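3-hydroxyisobutyryl-CoA hydrolase (Mycobacterium thermoresistibile, PDB 4HDT) probably hydrolyses 3-hydroxyisobutyryl-CoA (3-hydroxy-2-methylpropanoyl-CoA) to 3-hydroxyisobutyrate and free coenzyme A. Local coordinates at residues A29-T34 with G66-D72; A87-W91 with S296-L300; T136-P141 with G172-G177; G144-I148 with D304-I309. All coordinates share one frame; numbering follows the deposited sequence.

Interaction 1 (A29-T34 with G66-D72); sequences AINSLT and GLCAGGD
The flat amide of Asn31 presents its ND2 to Leu67 O, which lies 18° out of the amide plane, while its OD1 accepts from the backbone N of Arg26. Seen from the peptide group, ND2 comes in above the carbonyl plane instead of on a lone pair of Leu67 O, at 3.2 Å. A second bond from ND2, to Gly66 O, is weak, and Ala62 O is a further acceptor for this nitrogen. With CG anti to the carbonyl carbon (chi1 -55°), ND2 is carried to the carbonyls at the start of the 66-72 loop. The backbones then zip together along it. Ala69 N donates to Ile30 O in the carbonyl plane at 3.0 Å, Leu33 N to Gly70 O at 2.8 Å, and Asp72 N to Leu33 O, also 2.8 Å. The last two bracket a single bridge between Leu33 and Gly71. Between these bonds, Ile30 CB rests on Ala69 CB at 3.9 Å, and Cys68 SG lies against Leu33 CG. At the far end, the carboxylate of Asp72 forms a salt bridge with Arg26, which also bonds Ser32 OG. As in other crotonase-fold enzymes, this loop probably supplies an N-H to the oxyanion hole. Backbone bonds hold it to 29-34 on one side and to Asp113, Ile115 and Met117 on the other, and main-chain atoms satisfy the one buried amide.

Interaction 2 (A87-W91 with S296-L300); sequences ARRFW and SCASL
Trp91 meets Ser296 across the two helices: the methylene CB of Ser296 sits over one face of the indole, 3.6 Å from the centroid of its six-membered ring and 13° off the normal, a CH-pi contact. Ala87 O, one helical turn earlier, lies over the opposite face. Leu300 and Trp91 approach from opposite directions, Leu300 CG reaching the ring edge 3.6 Å from Trp91 CZ3. The leucine branches then part: CD2 lies against Ala87 CB at 3.7 Å, and CD1 against Arg88 CG. The aliphatic part of Arg88 also carries Cys297, whose SG is 3.7 Å from Arg88 CD. Tyr95 and Phe147 also meet the Trp91 ring. The next shell fixes these groups. Ser296 O, 3.4 Å from Trp91 CZ3, accepts both from Leu300 N and from Ser299 OG, the latter at 2.6 Å, and Ser296 OG bonds with Tyr95 OH and Glu292 O. Arg88 bends at chi3, carrying NH2 to Asp83 O, while NH1 bonds weakly to a water that donates to Cys297 O. No hydrogen bond runs directly between the segments, so helix 85-103 and the end of helix 285-299 adhere through aromatic and aliphatic surfaces. The buried polar atoms of Ser296 are satisfied within their own helix and by Tyr95, and a water bridges the segments on the partly exposed Arg88 side.

Interaction 3 (T136-P141 with G172-G177); sequences TKMAMP and GAPFSG
Residues 136-141 and 172-177 run antiparallel, their end-to-end directions 167° apart, and join at one hydrogen-bonded pair, Met138 with Phe175. The setting is the small second sheet of the crotonase fold: strand 137-139 pairs in parallel with strand 115-117 through Lys137 and Ala139, whereas Met138 turns its N-H and C=O to the 172-177 loop. Both bonds lie in the carbonyl plane, and the one from Met138 N to Phe175 O, 2.9 Å long, is almost straight at 176°. Its counterpart, Phe175 N to Met138 O, measures 2.8 Å. Farther along, a water accepts from Met140 N and donates to Ala173 O, carrying the pairing on where the backbones no longer bond directly. Gly172, with positive phi, marks the exit from helix 164-171 and brings its CA against Met140 O at 3.5 Å. At the opposite end Ser176 caps the helix that follows, and Thr136 CB lies near Gly177, its hydroxyl engaged with Met112 O.

The Phe175 side chain is the main cover. Its CG is wedged between the backbone N and the carbonyl carbon (chi1 51°), a choice that folds the ring back over its own strand partner. Ala180 and Met183 of helix 177-183 enclose it further. Met138 CB makes a CH-pi contact over the face, and SD reaches the ring obliquely, a Met-aromatic contact, 3.7 Å from CE1. Ala139 CB meets Pro174 CA at the same distance. Met138 O, besides accepting from Phe175 N, lies over the ring, 3.3 Å from CD2.

Interaction 4 (G144-I148 with D304-I309); sequences GIGFI and DLVEGI
The loop between strand 137-139 and helix 153-158 of the crotonase fold here meets helix 303-313, with Ile145 and Gly308 facing each other at a CA-CA distance of 3.8 Å. The contact thus joins a loop that follows the small sheet to one of the C-terminal helices. Gly146 has positive phi and Gly308 sits in the middle of the helix; since neither carries a side chain, main chain meets main chain. Ile145 O points into the helix and receives two CA-H...O contacts, from Leu305 CA and Gly308 CA, each 3.6 Å long. It also comes within 3.4 Å of Asp304 O. These are two acceptors and make no bond with one another; Asp304 O instead accepts from Gly308 N within the helix.

Side chains add to this backbone approach. In Ile145, CG1 stands between the backbone N and carbonyl carbon (chi1 55°), directing CD1 to Ile309 CG1 at 3.9 Å, the two chains passing at an oblique angle. Its other branch, CG2, rests 3.7 Å from Gly308 O. Alongside, Phe147 and Leu305 lie next to each other and point the same way, Phe147 CB touching Leu305 CD1 at 3.8 Å. Phe147 also meets Ser296 and Ser299 of helix 285-299. The Asp304 carboxylate bonds Ser265 OG and the backbone N of Arg323. The polar link between the segments is a water that donates to both Gly144 O and Gly308 O, 2.8 Å from the latter.

Overall arrangement
From the N terminus, interaction 1 closes first, joining the loop after strand 19-24 to the loop after strand 56-61. It ends before interaction 2 opens, yet the two touch where Phe90 packs on Leu33 and Thr34. Interaction 2 closes the longest loop, from helix 85-103 to the end of helix 285-299. Interaction 3 is nested inside it, linking strand 137-139 to the loop between helices 164-171 and 177-183. Interaction 4 opens just after the first segment of interaction 3 and closes beyond interaction 2, so it crosses both. Interactions 2 and 4 touch, and together they tie the 144-148 loop to helices 85-103, 285-299 and 303-313.

Interaction 1 (A29-T34 with G66-D72)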
loop_
_atom_site.group_PDB
_atom_site.type_symbol
_atom_site.label_atom_id
_atom_site.label_comp_id
_atom_site.label_asym_id
_atom_site.label_seq_id
_atom_site.Cartn_x
_atom_site.Cartn_y
_atom_site.Cartn_z
ATOM N N ALA A 29 -13.382 -2.767 11.871
ATOM C CA ALA A 29 -12.809 -1.734 10.983
ATOM C C ALA A 29 -11.916 -2.359 9.866
ATOM O O ALA A 29 -11.069 -1.680 9.285
ATOM C CB ALA A 29 -11.991 -0.724 11.786
ATOM N N ILE A 30 -12.070 -3.658 9.653
ATOM C CA ILE A 30 -11.213 -4.421 8.743
ATOM C C ILE A 30 -9.760 -4.120 9.071
ATOM O O ILE A 30 -8.889 -3.939 8.210
ATOM C CB ILE A 30 -11.555 -4.259 7.257
ATOM C CG1 ILE A 30 -13.080 -4.268 7.037
ATOM C CG2 ILE A 30 -10.920 -5.388 6.472
ATOM C CD1 ILE A 30 -13.468 -4.138 5.569
ATOM N N ASN A 31 -9.494 -4.117 10.372
ATOM C CA ASN A 31 -8.141 -4.017 10.891
ATOM C C ASN A 31 -7.386 -2.747 10.465
ATOM O O ASN A 31 -6.126 -2.763 10.397
ATOM C CB ASN A 31 -7.368 -5.304 10.580
ATOM C CG ASN A 31 -8.072 -6.544 11.094
ATOM O OD1 ASN A 31 -8.543 -6.571 12.248
ATOM N ND2 ASN A 31 -8.059 -7.626 10.301
ATOM N N SER A 32 -8.106 -1.635 10.233
ATOM C CA SER A 32 -7.397 -0.404 9.888
ATOM C C SER A 32 -6.359 -0.009 10.970
ATOM O O SER A 32 -6.592 -0.204 12.156
ATOM C CB SER A 32 -8.324 0.746 9.537
ATOM O OG SER A 32 -9.105 1.110 10.616
ATOM N N LEU A 33 -5.237 0.572 10.553
ATOM C CA LEU A 33 -4.085 0.778 11.451
ATOM C C LEU A 33 -4.198 2.081 12.215
ATOM O O LEU A 33 -4.409 3.152 11.625
ATOM C CB LEU A 33 -2.768 0.851 10.665
ATOM C CG LEU A 33 -2.457 -0.335 9.804
ATOM C CD1 LEU A 33 -1.136 -0.059 9.088
ATOM C CD2 LEU A 33 -2.324 -1.578 10.651
ATOM N N THR A 34 -3.973 1.977 13.509
ATOM C CA THR A 34 -3.826 3.136 14.375
ATOM C C THR A 34 -2.329 3.347 14.648
ATOM O O THR A 34 -1.485 2.471 14.378
ATOM C CB THR A 34 -4.504 2.902 15.732
ATOM O OG1 THR A 34 -3.866 1.819 16.402
ATOM C CG2 THR A 34 -6.005 2.614 15.599
ATOM N N GLY A 66 -10.429 -9.424 5.473
ATOM C CA GLY A 66 -9.154 -8.947 4.989
ATOM C C GLY A 66 -8.087 -8.719 6.031
ATOM O O GLY A 66 -8.401 -8.405 7.200
ATOM N N LEU A 67 -6.833 -8.783 5.594
ATOM C CA LEU A 67 -5.738 -8.420 6.483
ATOM C C LEU A 67 -5.887 -7.009 7.044
ATOM O O LEU A 67 -5.760 -6.778 8.279
ATOM C CB LEU A 67 -4.448 -8.496 5.694
ATOM C CG LEU A 67 -3.208 -8.043 6.511
ATOM C CD1 LEU A 67 -2.936 -8.768 7.824
ATOM C CD2 LEU A 67 -1.974 -8.087 5.655
ATOM N N CYS A 68 -6.143 -6.031 6.173
ATOM C CA CYS A 68 -6.063 -4.602 6.579
ATOM C C CYS A 68 -6.529 -3.692 5.431
ATOM O O CYS A 68 -5.877 -3.605 4.401
ATOM C CB CYS A 68 -4.632 -4.223 7.002
ATOM S SG CYS A 68 -4.445 -2.483 7.437
ATOM N N ALA A 69 -7.596 -2.932 5.698
ATOM C CA ALA A 69 -8.161 -1.997 4.719
ATOM C C ALA A 69 -7.405 -0.676 4.555
ATOM O O ALA A 69 -7.705 0.071 3.610
ATOM C CB ALA A 69 -9.618 -1.736 5.054
ATOM N N GLY A 70 -6.455 -0.390 5.450
ATOM C CA GLY A 70 -5.726 0.865 5.364
ATOM C C GLY A 70 -5.313 1.402 6.709
ATOM O O GLY A 70 -5.442 0.734 7.755
ATOM N N GLY A 71 -4.699 2.577 6.680
ATOM C CA GLY A 71 -4.559 3.359 7.923
ATOM C C GLY A 71 -5.942 3.869 8.328
ATOM O O GLY A 71 -6.839 4.009 7.500
ATOM N N ASP A 72 -6.129 4.192 9.618
ATOM C CA ASP A 72 -7.347 4.804 10.089
ATOM C C ASP A 72 -7.472 6.230 9.532
ATOM O O ASP A 72 -6.735 7.148 9.926
ATOM C CB ASP A 72 -7.367 4.775 11.616
ATOM C CG ASP A 72 -8.657 5.295 12.196
ATOM O OD1 ASP A 72 -9.135 6.322 11.714
ATOM O OD2 ASP A 72 -9.158 4.685 13.160
#

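Interaction 2 (A87-W91 with S296-L300)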
loop_
_atom_site.group_PDB
_atom_site.type_symbol
_atom_site.label_atom_id
_atom_site.label_comp_id
_atom_site.label_asym_id
_atom_site.label_seq_id
_atom_site.Cartn_x
_atom_site.Cartn_y
_atom_site.Cartn_z
ATOM N N ALA A 87 -0.723 13.177 12.362
ATOM C CA ALA A 87 -0.493 12.577 11.061
ATOM C C ALA A 87 1.010 12.451 10.771
ATOM O O ALA A 87 1.471 11.388 10.348
ATOM C CB ALA A 87 -1.175 13.346 9.944
ATOM N N ARG A 88 1.761 13.518 10.967
ATOM C CA ARG A 88 3.194 13.433 10.718
ATOM C C ARG A 88 3.906 12.421 11.616
ATOM O O ARG A 88 4.778 11.654 11.169
ATOM C CB ARG A 88 3.848 14.798 10.817
ATOM C CG ARG A 88 3.405 15.721 9.699
ATOM C CD ARG A 88 4.272 16.958 9.681
ATOM N NE ARG A 88 3.975 17.773 10.836
ATOM C CZ ARG A 88 3.023 18.699 10.880
ATOM N NH1 ARG A 88 2.301 18.981 9.803
ATOM N NH2 ARG A 88 2.836 19.363 12.004
ATOM N N ARG A 89 3.535 12.372 12.885
ATOM C CA ARG A 89 4.189 11.435 13.753
ATOM C C ARG A 89 3.817 10.006 13.369
ATOM O O ARG A 89 4.653 9.107 13.408
ATOM C CB ARG A 89 3.829 11.681 15.196
ATOM C CG ARG A 89 4.661 10.821 16.149
ATOM C CD ARG A 89 6.172 11.123 16.080
ATOM N NE ARG A 89 6.952 9.930 16.387
ATOM C CZ ARG A 89 8.275 9.888 16.569
ATOM N NH1 ARG A 89 9.012 11.004 16.514
ATOM N NH2 ARG A 89 8.869 8.716 16.837
ATOM N N PHE A 90 2.548 9.803 13.039
ATOM C CA PHE A 90 2.070 8.484 12.596
ATOM C C PHE A 90 2.890 8.033 11.377
ATOM O O PHE A 90 3.407 6.919 11.354
ATOM C CB PHE A 90 0.553 8.512 12.278
ATOM C CG PHE A 90 0.054 7.260 11.602
ATOM C CD1 PHE A 90 -0.102 6.087 12.309
ATOM C CD2 PHE A 90 -0.196 7.264 10.252
ATOM C CE1 PHE A 90 -0.567 4.927 11.709
ATOM C CE2 PHE A 90 -0.634 6.118 9.617
ATOM C CZ PHE A 90 -0.798 4.920 10.352
ATOM N N TRP A 91 2.973 8.895 10.386
ATOM C CA TRP A 91 3.687 8.535 9.145
ATOM C C TRP A 91 5.167 8.315 9.435
ATOM O O TRP A 91 5.784 7.424 8.843
ATOM C CB TRP A 91 3.501 9.612 8.101
ATOM C CG TRP A 91 2.153 9.682 7.504
ATOM C CD1 TRP A 91 1.334 8.643 7.254
ATOM C CD2 TRP A 91 1.476 10.844 7.051
ATOM N NE1 TRP A 91 0.171 9.070 6.677
ATOM C CE2 TRP A 91 0.232 10.432 6.535
ATOM C CE3 TRP A 91 1.793 12.194 7.025
ATOM C CZ2 TRP A 91 -0.704 11.352 5.979
ATOM C CZ3 TRP A 91 0.880 13.108 6.465
ATOM C CH2 TRP A 91 -0.353 12.687 5.972
ATOM N N SER A 296 3.389 13.304 1.621
ATOM C CA SER A 296 2.309 13.180 2.617
ATOM C C SER A 296 2.186 14.449 3.464
ATOM O O SER A 296 1.101 14.944 3.669
ATOM C CB SER A 296 2.491 11.945 3.492
ATOM O OG SER A 296 2.479 10.747 2.700
ATOM N N CYS A 297 3.321 14.957 3.936
ATOM C CA CYS A 297 3.352 16.200 4.699
ATOM C C CYS A 297 2.736 17.350 3.917
ATOM O O CYS A 297 1.957 18.143 4.480
ATOM C CB CYS A 297 4.771 16.536 5.083
ATOM S SG CYS A 297 5.426 15.549 6.459
ATOM N N ALA A 298 3.099 17.469 2.641
ATOM C CA ALA A 298 2.525 18.514 1.784
ATOM C C ALA A 298 1.000 18.342 1.640
ATOM O O ALA A 298 0.248 19.350 1.713
ATOM C CB ALA A 298 3.217 18.521 0.424
ATOM N N SER A 299 0.556 17.099 1.483
ATOM C CA SER A 299 -0.867 16.818 1.320
ATOM C C SER A 299 -1.687 17.284 2.551
ATOM O O SER A 299 -2.864 17.638 2.420
ATOM C CB SER A 299 -1.114 15.347 1.052
ATOM O OG SER A 299 -1.115 14.661 2.277
ATOM N N LEU A 300 -1.080 17.301 3.731
ATOM C CA LEU A 300 -1.814 17.799 4.901
ATOM C C LEU A 300 -2.288 19.246 4.770
ATOM O O LEU A 300 -3.240 19.657 5.438
ATOM C CB LEU A 300 -0.979 17.679 6.179
ATOM C CG LEU A 300 -0.794 16.319 6.768
ATOM C CD1 LEU A 300 0.184 16.479 7.948
ATOM C CD2 LEU A 300 -2.144 15.730 7.230
HETATM O O HOH W 1 2.456 19.469 6.742
#

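Interaction 3 (T136-P141 with G172-G177)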
loop_
_atom_site.group_PDB
_atom_site.type_symbol
_atom_site.label_atom_id
_atom_site.label_comp_id
_atom_site.label_asym_id
_atom_site.label_seq_id
_atom_site.Cartn_x
_atom_site.Cartn_y
_atom_site.Cartn_z
ATOM N N THR A 136 -8.081 -12.239 -2.190
ATOM C CA THR A 136 -7.333 -10.987 -2.147
ATOM C C THR A 136 -7.904 -9.902 -3.074
ATOM O O THR A 136 -8.149 -10.156 -4.278
ATOM C CB THR A 136 -5.846 -11.255 -2.463
ATOM O OG1 THR A 136 -5.326 -12.182 -1.481
ATOM C CG2 THR A 136 -5.022 -9.950 -2.516
ATOM N N LYS A 137 -8.156 -8.726 -2.490
ATOM C CA LYS A 137 -8.548 -7.508 -3.211
ATOM C C LYS A 137 -7.592 -6.441 -2.736
ATOM O O LYS A 137 -7.771 -5.862 -1.650
ATOM C CB LYS A 137 -10.028 -7.159 -2.974
ATOM C CG LYS A 137 -10.921 -8.266 -3.554
ATOM C CD LYS A 137 -12.392 -7.959 -3.497
ATOM C CE LYS A 137 -13.219 -9.100 -4.089
ATOM N NZ LYS A 137 -13.292 -10.320 -3.189
ATOM N N MET A 138 -6.546 -6.208 -3.541
ATOM C CA MET A 138 -5.435 -5.333 -3.149
ATOM C C MET A 138 -5.509 -4.045 -3.923
ATOM O O MET A 138 -5.846 -4.041 -5.096
ATOM C CB MET A 138 -4.090 -6.042 -3.381
ATOM C CG MET A 138 -2.872 -5.307 -2.804
ATOM S SD MET A 138 -1.314 -6.223 -2.929
ATOM C CE MET A 138 -1.581 -7.631 -1.900
ATOM N N ALA A 139 -5.198 -2.937 -3.277
ATOM C CA ALA A 139 -5.246 -1.657 -3.963
ATOM C C ALA A 139 -4.423 -0.611 -3.265
ATOM O O ALA A 139 -4.125 -0.737 -2.062
ATOM C CB ALA A 139 -6.680 -1.151 -4.094
ATOM N N MET A 140 -4.013 0.395 -4.049
ATOM C CA MET A 140 -3.493 1.668 -3.542
ATOM C C MET A 140 -4.450 2.765 -4.011
ATOM O O MET A 140 -4.271 3.372 -5.063
ATOM C CB MET A 140 -2.044 1.895 -4.022
ATOM C CG MET A 140 -1.071 0.813 -3.547
ATOM S SD MET A 140 -0.864 0.735 -1.760
ATOM C CE MET A 140 -0.091 2.332 -1.401
ATOM N N PRO A 141 -5.519 2.994 -3.237
ATOM C CA PRO A 141 -6.644 3.839 -3.672
ATOM C C PRO A 141 -6.582 5.319 -3.258
ATOM O O PRO A 141 -7.597 6.053 -3.353
ATOM C CB PRO A 141 -7.788 3.159 -2.945
ATOM C CG PRO A 141 -7.187 2.858 -1.634
ATOM C CD PRO A 141 -5.795 2.387 -1.925
ATOM N N GLY A 172 -6.460 3.706 -8.941
ATOM C CA GLY A 172 -6.715 3.296 -7.553
ATOM C C GLY A 172 -7.607 2.075 -7.398
ATOM O O GLY A 172 -8.164 1.837 -6.290
ATOM N N ALA A 173 -7.764 1.323 -8.486
ATOM C CA ALA A 173 -8.659 0.164 -8.523
ATOM C C ALA A 173 -8.031 -1.067 -7.877
ATOM O O ALA A 173 -6.814 -1.281 -7.940
ATOM C CB ALA A 173 -9.023 -0.157 -9.962
ATOM N N PRO A 174 -8.870 -1.926 -7.277
ATOM C CA PRO A 174 -8.357 -3.186 -6.760
ATOM C C PRO A 174 -7.900 -4.171 -7.826
ATOM O O PRO A 174 -8.432 -4.203 -8.982
ATOM C CB PRO A 174 -9.527 -3.748 -5.962
ATOM C CG PRO A 174 -10.720 -3.166 -6.604
ATOM C CD PRO A 174 -10.337 -1.832 -7.177
ATOM N N PHE A 175 -6.946 -4.999 -7.428
ATOM C CA PHE A 175 -6.425 -6.103 -8.250
ATOM C C PHE A 175 -6.340 -7.398 -7.420
ATOM O O PHE A 175 -6.428 -7.357 -6.185
ATOM C CB PHE A 175 -5.066 -5.712 -8.906
ATOM C CG PHE A 175 -4.009 -5.167 -7.963
ATOM C CD1 PHE A 175 -3.131 -6.015 -7.303
ATOM C CD2 PHE A 175 -3.890 -3.786 -7.781
ATOM C CE1 PHE A 175 -2.130 -5.501 -6.478
ATOM C CE2 PHE A 175 -2.924 -3.265 -6.936
ATOM C CZ PHE A 175 -2.036 -4.135 -6.289
ATOM N N SER A 176 -6.252 -8.544 -8.086
ATOM C CA SER A 176 -6.370 -9.853 -7.442
ATOM C C SER A 176 -5.064 -10.335 -6.838
ATOM O O SER A 176 -4.021 -9.706 -7.064
ATOM C CB SER A 176 -6.867 -10.887 -8.456
ATOM O OG SER A 176 -5.822 -11.147 -9.391
ATOM N N GLY A 177 -5.104 -11.472 -6.165
ATOM C CA GLY A 177 -3.887 -12.138 -5.713
ATOM C C GLY A 177 -2.939 -12.459 -6.854
ATOM O O GLY A 177 -1.749 -12.190 -6.755
HETATM O O HOH W 2 -4.690 0.262 -6.867
#

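Interaction 4 (G144-I148 with D304-I309)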
loop_
_atom_site.group_PDB
_atom_site.type_symbol
_atom_site.label_atom_id
_atom_site.label_comp_id
_atom_site.label_asym_id
_atom_site.label_seq_id
_atom_site.Cartn_x
_atom_site.Cartn_y
_atom_site.Cartn_z
ATOM N N GLY A 144 -8.266 8.607 -4.703
ATOM C CA GLY A 144 -9.671 8.756 -4.459
ATOM C C GLY A 144 -10.024 9.581 -3.229
ATOM O O GLY A 144 -11.211 9.998 -3.078
ATOM N N ILE A 145 -9.043 9.797 -2.358
ATOM C CA ILE A 145 -9.255 10.692 -1.195
ATOM C C ILE A 145 -8.310 11.891 -1.256
ATOM O O ILE A 145 -8.034 12.541 -0.228
ATOM C CB ILE A 145 -9.143 9.946 0.167
ATOM C CG1 ILE A 145 -7.809 9.195 0.336
ATOM C CG2 ILE A 145 -10.335 9.003 0.359
ATOM C CD1 ILE A 145 -7.421 8.915 1.787
ATOM N N GLY A 146 -7.783 12.212 -2.429
ATOM C CA GLY A 146 -6.900 13.358 -2.537
ATOM C C GLY A 146 -5.517 13.164 -1.961
ATOM O O GLY A 146 -4.840 14.160 -1.665
ATOM N N PHE A 147 -5.100 11.910 -1.853
ATOM C CA PHE A 147 -3.813 11.523 -1.250
ATOM C C PHE A 147 -3.006 10.807 -2.312
ATOM O O PHE A 147 -3.487 10.593 -3.476
ATOM C CB PHE A 147 -4.089 10.685 0.024
ATOM C CG PHE A 147 -2.906 10.453 0.932
ATOM C CD1 PHE A 147 -2.189 11.490 1.486
ATOM C CD2 PHE A 147 -2.593 9.160 1.333
ATOM C CE1 PHE A 147 -1.158 11.227 2.389
ATOM C CE2 PHE A 147 -1.585 8.886 2.247
ATOM C CZ PHE A 147 -0.821 9.912 2.728
ATOM N N ILE A 148 -1.766 10.450 -1.977
ATOM C CA ILE A 148 -0.820 9.827 -2.903
ATOM C C ILE A 148 -0.357 8.529 -2.257
ATOM O O ILE A 148 -0.072 8.530 -1.051
ATOM C CB ILE A 148 0.356 10.778 -3.217
ATOM C CG1 ILE A 148 -0.123 12.088 -3.902
ATOM C CG2 ILE A 148 1.416 10.088 -4.055
ATOM C CD1 ILE A 148 -0.576 13.193 -2.990
ATOM N N ASP A 304 -7.656 19.086 -1.088
ATOM C CA ASP A 304 -8.227 17.829 -1.524
ATOM C C ASP A 304 -8.115 16.688 -0.521
ATOM O O ASP A 304 -8.936 15.799 -0.513
ATOM C CB ASP A 304 -7.657 17.395 -2.877
ATOM C CG ASP A 304 -8.310 18.116 -4.050
ATOM O OD1 ASP A 304 -9.111 19.064 -3.820
ATOM O OD2 ASP A 304 -8.036 17.730 -5.208
ATOM N N LEU A 305 -7.078 16.666 0.313
ATOM C CA LEU A 305 -6.997 15.611 1.314
ATOM C C LEU A 305 -8.206 15.660 2.256
ATOM O O LEU A 305 -8.865 14.649 2.495
ATOM C CB LEU A 305 -5.694 15.685 2.106
ATOM C CG LEU A 305 -5.536 14.557 3.123
ATOM C CD1 LEU A 305 -5.505 13.183 2.487
ATOM C CD2 LEU A 305 -4.327 14.808 4.002
ATOM N N VAL A 306 -8.542 16.844 2.748
ATOM C CA VAL A 306 -9.675 16.998 3.667
ATOM C C VAL A 306 -11.005 16.700 2.962
ATOM O O VAL A 306 -11.853 15.956 3.472
ATOM C CB VAL A 306 -9.628 18.408 4.303
ATOM C CG1 VAL A 306 -10.906 18.723 5.067
ATOM C CG2 VAL A 306 -8.397 18.515 5.191
ATOM N N GLU A 307 -11.173 17.272 1.776
ATOM C CA GLU A 307 -12.372 17.091 0.981
ATOM C C GLU A 307 -12.536 15.618 0.619
ATOM O O GLU A 307 -13.649 15.068 0.679
ATOM C CB GLU A 307 -12.303 17.987 -0.255
ATOM C CG GLU A 307 -13.445 17.804 -1.248
ATOM C CD GLU A 307 -14.821 18.141 -0.737
ATOM O OE1 GLU A 307 -15.000 18.594 0.401
ATOM O OE2 GLU A 307 -15.780 17.976 -1.499
ATOM N N GLY A 308 -11.431 14.988 0.182
ATOM C CA GLY A 308 -11.462 13.579 -0.201
ATOM C C GLY A 308 -11.870 12.655 0.927
ATOM O O GLY A 308 -12.760 11.811 0.785
ATOM N N ILE A 309 -11.266 12.822 2.086
ATOM C CA ILE A 309 -11.608 11.969 3.198
ATOM C C ILE A 309 -13.017 12.302 3.675
ATOM O O ILE A 309 -13.777 11.403 4.026
ATOM C CB ILE A 309 -10.618 12.118 4.344
ATOM C CG1 ILE A 309 -9.212 11.614 3.948
ATOM C CG2 ILE A 309 -11.131 11.418 5.601
ATOM C CD1 ILE A 309 -8.150 11.938 4.965
HETATM O O HOH W 3 -13.472 10.830 -1.698
#